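Local coordinates for ABC transporter substrate-binding protein (Vibrio cholerae, PDB 3LKV) that probably serves as the periplasmic substrate-binding component of an ABC transporter and holds a phenylalanine in the cleft between its two lobes, at residues D31-A35 with K36-E40; Y243-I246 with G247-T250; Y253-A256 with I257-K261. One frame throughout, in Å; residues are numbered along the deposited sequence.

Three local contacts follow one another along the chain without nesting or crossing. Contact 1 comes first, where helix 20-35 ends and turns into the loop leading to strand 44-50. Contacts 2 and 3 lie far later in sequence, at the two ends of helix 243-258: contact 2 is its first two turns, beside the bound phenylalanine, and contact 3 its C-terminal end. The two helices meet side by side. Asp31 of contact 1 probably bonds to Tyr244 of contact 2, while Leu33, Lys36 and Tyr38 reach residues 253-261 of contact 3. The later helix thereby ties helix 20-35 to the parallel sheet that includes strands 72-76, 93-98 and 117-121.

Contact 1. Residues D31-A35 with K36-E40; sequences DGLKA and KGYEE
Leu33 O receives Tyr38 N at 2.9 Å and Lys34 O receives Gly37 N at 2.9 Å, the paired bonds of a Schellman motif that ends helix 20-35. Gly37, the C-prime residue, has the positive phi (87°) that turns the chain back. Lys36 N still makes a helical bond to Gly32 O, 3.1 Å, and a weak one to Leu33 O. The side chain of Lys36 also rests on that carbonyl, its CG 3.3 Å from Gly32 O.

Inside the turn, Leu33 CB meets Tyr38 CB at 4.2 Å, and Leu33 O lies near the plane of the Tyr38 ring, at its edge. Leu33 packs on Ala251 and Val254 of helix 243-258, and Tyr38 OH is hydrogen-bonded to Glu259 beyond that helix's end. On the outer side Lys34 and Glu39 run across one another through their aliphatic parts, with Lys34 CG 3.9 Å from Glu39 CG. The lysine chain leaves with CG opposite the backbone N (chi1 -171°) and bends at its last torsion. Its ammonium nevertheless stops short of a salt bridge: Lys34 NZ is 4.2 Å from Glu39 OE1, an attraction that is probably modest. The same carboxylate oxygen has a long, weak ion pair with Lys42. Asn43 clasps the loop, with ND2 bonded to Gly37 O and OD1 to Glu39 N.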
loop_
_atom_site.group_PDB
_atom_site.type_symbol
_atom_site.label_atom_id
_atom_site.label_comp_id
_atom_site.label_asym_id
_atom_site.label_seq_id
_atom_site.Cartn_x
_atom_site.Cartn_y
_atom_site.Cartn_z
ATOM N N ASP A 31 0.249 -5.575 9.098
ATOM C CA ASP A 31 0.944 -6.880 9.062
ATOM C C ASP A 31 0.377 -7.821 10.118
ATOM O O ASP A 31 0.204 -9.008 9.874
ATOM C CB ASP A 31 2.450 -6.717 9.278
ATOM C CG ASP A 31 3.135 -5.849 8.184
ATOM O OD1 ASP A 31 2.500 -5.568 7.143
ATOM O OD2 ASP A 31 4.316 -5.462 8.390
ATOM N N GLY A 32 0.033 -7.283 11.281
ATOM C CA GLY A 32 -0.556 -8.115 12.320
ATOM C C GLY A 32 -1.930 -8.629 11.903
ATOM O O GLY A 32 -2.280 -9.781 12.188
ATOM N N LEU A 33 -2.707 -7.791 11.219
ATOM C CA LEU A 33 -4.031 -8.247 10.714
ATOM C C LEU A 33 -3.844 -9.363 9.675
ATOM O O LEU A 33 -4.504 -10.386 9.733
ATOM C CB LEU A 33 -4.819 -7.096 10.120
ATOM C CG LEU A 33 -5.453 -6.179 11.167
ATOM C CD1 LEU A 33 -6.037 -4.985 10.502
ATOM C CD2 LEU A 33 -6.521 -6.984 11.950
ATOM N N LYS A 34 -2.865 -9.208 8.803
ATOM C CA LYS A 34 -2.540 -10.271 7.857
ATOM C C LYS A 34 -2.226 -11.586 8.571
ATOM O O LYS A 34 -2.787 -12.600 8.223
ATOM C CB LYS A 34 -1.327 -9.874 7.014
ATOM C CG LYS A 34 -1.032 -10.839 5.833
ATOM C CD LYS A 34 -0.175 -10.072 4.778
ATOM C CE LYS A 34 -0.154 -10.734 3.400
ATOM N NZ LYS A 34 0.352 -12.128 3.498
ATOM N N ALA A 35 -1.345 -11.557 9.563
ATOM C CA ALA A 35 -1.025 -12.770 10.313
ATOM C C ALA A 35 -2.275 -13.349 11.003
ATOM O O ALA A 35 -2.361 -14.534 11.204
ATOM C CB ALA A 35 0.155 -12.517 11.330
ATOM N N LYS A 36 -3.277 -12.532 11.317
ATOM C CA LYS A 36 -4.540 -13.052 11.889
ATOM C C LYS A 36 -5.542 -13.528 10.831
ATOM O O LYS A 36 -6.673 -13.825 11.174
ATOM C CB LYS A 36 -5.246 -11.973 12.737
ATOM C CG LYS A 36 -4.497 -11.463 13.993
ATOM C CD LYS A 36 -4.471 -12.549 15.031
ATOM C CE LYS A 36 -4.043 -12.039 16.374
ATOM N NZ LYS A 36 -4.564 -12.990 17.394
ATOM N N GLY A 37 -5.155 -13.591 9.560
ATOM C CA GLY A 37 -6.070 -13.971 8.484
ATOM C C GLY A 37 -6.898 -12.861 7.837
ATOM O O GLY A 37 -7.812 -13.152 7.057
ATOM N N TYR A 38 -6.609 -11.584 8.137
ATOM C CA TYR A 38 -7.270 -10.457 7.454
ATOM C C TYR A 38 -6.319 -9.796 6.438
ATOM O O TYR A 38 -5.362 -9.120 6.820
ATOM C CB TYR A 38 -7.812 -9.433 8.438
ATOM C CG TYR A 38 -8.846 -10.022 9.373
ATOM C CD1 TYR A 38 -10.170 -10.146 9.010
ATOM C CD2 TYR A 38 -8.468 -10.516 10.594
ATOM C CE1 TYR A 38 -11.096 -10.744 9.866
ATOM C CE2 TYR A 38 -9.382 -11.084 11.456
ATOM C CZ TYR A 38 -10.677 -11.208 11.089
ATOM O OH TYR A 38 -11.510 -11.775 12.005
ATOM N N GLU A 39 -6.609 -9.999 5.157
ATOM C CA GLU A 39 -5.733 -9.584 4.089
ATOM C C GLU A 39 -6.440 -8.634 3.157
ATOM O O GLU A 39 -7.534 -8.939 2.650
ATOM C CB GLU A 39 -5.324 -10.771 3.219
ATOM C CG GLU A 39 -4.151 -11.570 3.635
ATOM C CD GLU A 39 -3.786 -12.605 2.511
ATOM O OE1 GLU A 39 -3.323 -12.173 1.420
ATOM O OE2 GLU A 39 -4.003 -13.829 2.703
ATOM N N GLU A 40 -5.740 -7.561 2.834
ATOM C CA GLU A 40 -6.231 -6.551 1.917
ATOM C C GLU A 40 -6.390 -7.190 0.582
ATOM O O GLU A 40 -5.570 -7.971 0.195
ATOM C CB GLU A 40 -5.212 -5.452 1.749
ATOM C CG GLU A 40 -5.210 -4.398 2.831
ATOM C CD GLU A 40 -4.539 -3.123 2.302
ATOM O OE1 GLU A 40 -3.304 -3.178 2.126
ATOM O OE2 GLU A 40 -5.262 -2.136 1.988
#

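Contact 2. Residues Y243-I246 with G247-T250; sequences YYQI and GVQT. With PHE (phenylalanine), chain B.
Tyr243 O, Tyr244 O and Gln245 O accept the amides of Gly247, Val248 and Gln249 in the regular i to i+4 bonds of an alpha-helix, the opening turns of helix 243-258. Ile246 O is gripped twice by one residue: Thr250 N lies 2.9 Å and Thr250 OG1 2.7 Å from Ile246 O, approaching from opposite faces of the carbonyl plane. The threonine hydroxyl folds back along the helix because OG1 stands beside its own backbone N (chi1 -50°); it is also hydrogen-bonded to Thr96.

Farther round the helix, Val248 touches two neighbouring side chains of the preceding turn. Its CG2 meets the Tyr244 ring obliquely, 3.7 Å from Tyr244 CE2, while Gln245 lies alongside, its OE1 3.9 Å from Val248 CB. The amide of Gln245 also brings NE2 to the edge of the Tyr244 ring, in its plane. Tyr244 OH is hydrogen-bonded to Asp31 of helix 20-35. At the start of the helix Tyr243 faces the ligand pocket: Tyr243 OH is 3.5 Å from CE2 of the bound phenylalanine, the two rings meeting at a slant. Asp122 OD2 is hydrogen-bonded to that hydroxyl and to the ligand, so one carboxylate oxygen serves both.

Around this helix, Tyr243, Tyr244 and Thr250 touch helix 20-35, Ile246 and Thr250 rest on strand 93-98, and Gln249 and Thr250 reach Leu120 of strand 117-121.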
loop_
_atom_site.group_PDB
_atom_site.type_symbol
_atom_site.label_atom_id
_atom_site.label_comp_id
_atom_site.label_asym_id
_atom_site.label_seq_id
_atom_site.Cartn_x
_atom_site.Cartn_y
_atom_site.Cartn_z
ATOM N N TYR A 243 7.367 0.973 17.833
ATOM C CA TYR A 243 5.992 1.285 17.437
ATOM C C TYR A 243 5.456 0.247 16.428
ATOM O O TYR A 243 4.249 0.038 16.343
ATOM C CB TYR A 243 5.864 2.740 16.953
ATOM C CG TYR A 243 5.865 3.691 18.107
ATOM C CD1 TYR A 243 7.049 4.245 18.595
ATOM C CD2 TYR A 243 4.691 3.996 18.755
ATOM C CE1 TYR A 243 7.024 5.102 19.711
ATOM C CE2 TYR A 243 4.654 4.819 19.849
ATOM C CZ TYR A 243 5.812 5.367 20.351
ATOM O OH TYR A 243 5.757 6.210 21.440
ATOM N N TYR A 244 6.348 -0.411 15.671
ATOM C CA TYR A 244 5.878 -1.457 14.747
ATOM C C TYR A 244 5.231 -2.568 15.585
ATOM O O TYR A 244 4.152 -2.991 15.281
ATOM C CB TYR A 244 7.003 -1.968 13.840
ATOM C CG TYR A 244 6.590 -3.109 12.966
ATOM C CD1 TYR A 244 6.000 -2.887 11.739
ATOM C CD2 TYR A 244 6.788 -4.415 13.357
ATOM C CE1 TYR A 244 5.599 -3.944 10.920
ATOM C CE2 TYR A 244 6.418 -5.487 12.528
ATOM C CZ TYR A 244 5.806 -5.242 11.323
ATOM O OH TYR A 244 5.416 -6.295 10.502
ATOM N N GLN A 245 5.857 -2.975 16.686
ATOM C CA GLN A 245 5.298 -4.050 17.502
ATOM C C GLN A 245 4.036 -3.660 18.209
ATOM O O GLN A 245 3.164 -4.500 18.460
ATOM C CB GLN A 245 6.313 -4.580 18.535
ATOM C CG GLN A 245 7.489 -5.384 17.924
ATOM C CD GLN A 245 7.037 -6.507 16.967
ATOM O OE1 GLN A 245 6.002 -7.149 17.175
ATOM N NE2 GLN A 245 7.805 -6.711 15.915
ATOM N N ILE A 246 3.955 -2.407 18.599
ATOM C CA ILE A 246 2.694 -1.888 19.161
ATOM C C ILE A 246 1.582 -1.996 18.116
ATOM O O ILE A 246 0.465 -2.354 18.414
ATOM C CB ILE A 246 2.845 -0.394 19.562
ATOM C CG1 ILE A 246 3.756 -0.258 20.783
ATOM C CG2 ILE A 246 1.432 0.277 19.799
ATOM C CD1 ILE A 246 4.156 1.251 21.085
ATOM N N GLY A 247 1.882 -1.676 16.870
ATOM C CA GLY A 247 0.901 -1.876 15.811
ATOM C C GLY A 247 0.517 -3.350 15.690
ATOM O O GLY A 247 -0.660 -3.670 15.615
ATOM N N VAL A 248 1.506 -4.245 15.700
ATOM C CA VAL A 248 1.216 -5.673 15.665
ATOM C C VAL A 248 0.311 -6.096 16.810
ATOM O O VAL A 248 -0.678 -6.812 16.608
ATOM C CB VAL A 248 2.513 -6.535 15.616
ATOM C CG1 VAL A 248 2.189 -8.078 15.730
ATOM C CG2 VAL A 248 3.304 -6.215 14.327
ATOM N N GLN A 249 0.555 -5.598 18.006
ATOM C CA GLN A 249 -0.344 -5.940 19.120
ATOM C C GLN A 249 -1.706 -5.306 18.987
ATOM O O GLN A 249 -2.682 -5.839 19.499
ATOM C CB GLN A 249 0.193 -5.476 20.465
ATOM C CG GLN A 249 1.430 -6.109 21.021
ATOM C CD GLN A 249 1.817 -5.416 22.359
ATOM O OE1 GLN A 249 0.998 -5.247 23.284
ATOM N NE2 GLN A 249 3.046 -4.979 22.428
ATOM N N THR A 250 -1.783 -4.135 18.365
ATOM C CA THR A 250 -3.088 -3.530 18.073
ATOM C C THR A 250 -3.991 -4.468 17.253
ATOM O O THR A 250 -5.197 -4.496 17.443
ATOM C CB THR A 250 -2.934 -2.193 17.342
ATOM O OG1 THR A 250 -1.992 -1.338 18.048
ATOM C CG2 THR A 250 -4.306 -1.530 17.174
HETATM N N PHE B . 1.741 8.884 22.079
HETATM C CA PHE B . 1.442 10.026 21.126
HETATM C C PHE B . -0.043 10.445 21.305
HETATM O O PHE B . -0.616 10.096 22.378
HETATM C CB PHE B . 1.794 9.673 19.674
HETATM C CG PHE B . 3.292 9.728 19.385
HETATM C CD1 PHE B . 3.955 10.965 19.298
HETATM C CD2 PHE B . 4.032 8.577 19.229
HETATM C CE1 PHE B . 5.293 11.030 19.075
HETATM C CE2 PHE B . 5.372 8.632 18.994
HETATM C CZ PHE B . 6.030 9.841 18.920
HETATM O OXT PHE B . -0.678 11.130 20.473
#

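Contact 3. Residues Y253-A256 with I257-K261; sequences YVAA and ILEGK
Val254 and Leu258 make the compact side of this helix end, lying side by side and pointing the same way with Val254 CG1 4.0 Å from Leu258 CD1. The backbone beneath them is regular: Ile257 N bonds to Tyr253 O at 2.9 Å and Leu258 N to Val254 O at 3.0 Å. Ile257 CG1, set beside its own backbone N (chi1 -69°), packs closely against Tyr253 O, 3.3 Å away.

The looser, exposed side, which touches a crystal neighbour, begins where helical geometry stops at Glu259. A Schellman motif closes the helix, with Lys261 N to Ala256 O at 3.1 Å and Gly260 N to Ile257 O at 2.9 Å around Gly260, whose phi of 100° reverses the chain. Glu259 N bonds to Ala255 O, and only weakly to Ala256 O. Contacts between side chains are sparse here. The carboxylate of Glu259 folds back over the last turn, its OE2 4.1 Å from Ala255 CB and its CD 3.3 Å from Ala255 O. Lys261 passes Ala256 with its CB and CG, then bends twice to bring NZ to Ser265.

The hydroxyl of Tyr253 bonds to the main-chain oxygen of Asp267, a zinc-site residue. Toward the parallel sheet, Val254 and Ile257 pack on strands 72-76 and 93-98, Leu258 on Val72, and Tyr253 on strands 93-98 and 117-121.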
loop_
_atom_site.group_PDB
_atom_site.type_symbol
_atom_site.label_atom_id
_atom_site.label_comp_id
_atom_site.label_asym_id
_atom_site.label_seq_id
_atom_site.Cartn_x
_atom_site.Cartn_y
_atom_site.Cartn_z
ATOM N N TYR A 253 -6.323 -6.718 19.271
ATOM C CA TYR A 253 -7.573 -6.115 19.711
ATOM C C TYR A 253 -8.597 -6.068 18.554
ATOM O O TYR A 253 -9.779 -6.468 18.659
ATOM C CB TYR A 253 -7.313 -4.662 20.227
ATOM C CG TYR A 253 -6.677 -4.538 21.607
ATOM C CD1 TYR A 253 -7.462 -4.254 22.735
ATOM C CD2 TYR A 253 -5.312 -4.662 21.784
ATOM C CE1 TYR A 253 -6.932 -4.164 23.999
ATOM C CE2 TYR A 253 -4.733 -4.579 23.113
ATOM C CZ TYR A 253 -5.560 -4.322 24.196
ATOM O OH TYR A 253 -5.048 -4.187 25.474
ATOM N N VAL A 254 -8.154 -5.550 17.421
ATOM C CA VAL A 254 -9.043 -5.471 16.264
ATOM C C VAL A 254 -9.599 -6.873 15.898
ATOM O O VAL A 254 -10.790 -7.034 15.729
ATOM C CB VAL A 254 -8.331 -4.835 15.081
ATOM C CG1 VAL A 254 -9.199 -4.930 13.847
ATOM C CG2 VAL A 254 -7.969 -3.374 15.389
ATOM N N ALA A 255 -8.756 -7.896 15.839
ATOM C CA ALA A 255 -9.263 -9.233 15.484
ATOM C C ALA A 255 -10.242 -9.743 16.536
ATOM O O ALA A 255 -11.272 -10.330 16.184
ATOM C CB ALA A 255 -8.158 -10.264 15.226
ATOM N N ALA A 256 -9.947 -9.505 17.818
ATOM C CA ALA A 256 -10.827 -10.014 18.869
ATOM C C ALA A 256 -12.181 -9.331 18.718
ATOM O O ALA A 256 -13.217 -9.966 18.823
ATOM C CB ALA A 256 -10.204 -9.784 20.279
ATOM N N ILE A 257 -12.190 -8.057 18.381
ATOM C CA ILE A 257 -13.471 -7.353 18.261
ATOM C C ILE A 257 -14.255 -7.875 17.063
ATOM O O ILE A 257 -15.474 -8.080 17.111
ATOM C CB ILE A 257 -13.250 -5.820 18.182
ATOM C CG1 ILE A 257 -12.758 -5.349 19.554
ATOM C CG2 ILE A 257 -14.518 -5.058 17.736
ATOM C CD1 ILE A 257 -12.208 -3.930 19.653
ATOM N N LEU A 258 -13.551 -8.080 15.972
ATOM C CA LEU A 258 -14.188 -8.554 14.747
ATOM C C LEU A 258 -14.848 -9.911 14.990
ATOM O O LEU A 258 -15.822 -10.225 14.369
ATOM C CB LEU A 258 -13.144 -8.666 13.606
ATOM C CG LEU A 258 -12.709 -7.325 12.962
ATOM C CD1 LEU A 258 -11.584 -7.551 12.020
ATOM C CD2 LEU A 258 -13.864 -6.636 12.233
ATOM N N GLU A 259 -14.306 -10.681 15.903
ATOM C CA GLU A 259 -14.815 -11.972 16.247
ATOM C C GLU A 259 -15.875 -11.938 17.335
ATOM O O GLU A 259 -16.246 -12.960 17.865
ATOM C CB GLU A 259 -13.630 -12.883 16.663
ATOM C CG GLU A 259 -12.871 -13.321 15.411
ATOM C CD GLU A 259 -11.387 -13.627 15.624
ATOM O OE1 GLU A 259 -10.996 -14.001 16.783
ATOM O OE2 GLU A 259 -10.646 -13.486 14.584
ATOM N N GLY A 260 -16.384 -10.764 17.641
ATOM C CA GLY A 260 -17.489 -10.649 18.531
ATOM C C GLY A 260 -17.173 -10.269 19.966
ATOM O O GLY A 260 -18.067 -10.332 20.782
ATOM N N LYS A 261 -15.937 -9.877 20.295
ATOM C CA LYS A 261 -15.691 -9.353 21.625
ATOM C C LYS A 261 -16.196 -7.941 21.735
ATOM O O LYS A 261 -16.090 -7.194 20.761
ATOM C CB LYS A 261 -14.212 -9.388 21.990
ATOM C CG LYS A 261 -13.725 -10.795 22.404
ATOM C CD LYS A 261 -14.252 -11.239 23.766
ATOM C CE LYS A 261 -13.517 -10.486 24.965
ATOM N NZ LYS A 261 -14.141 -10.685 26.334
#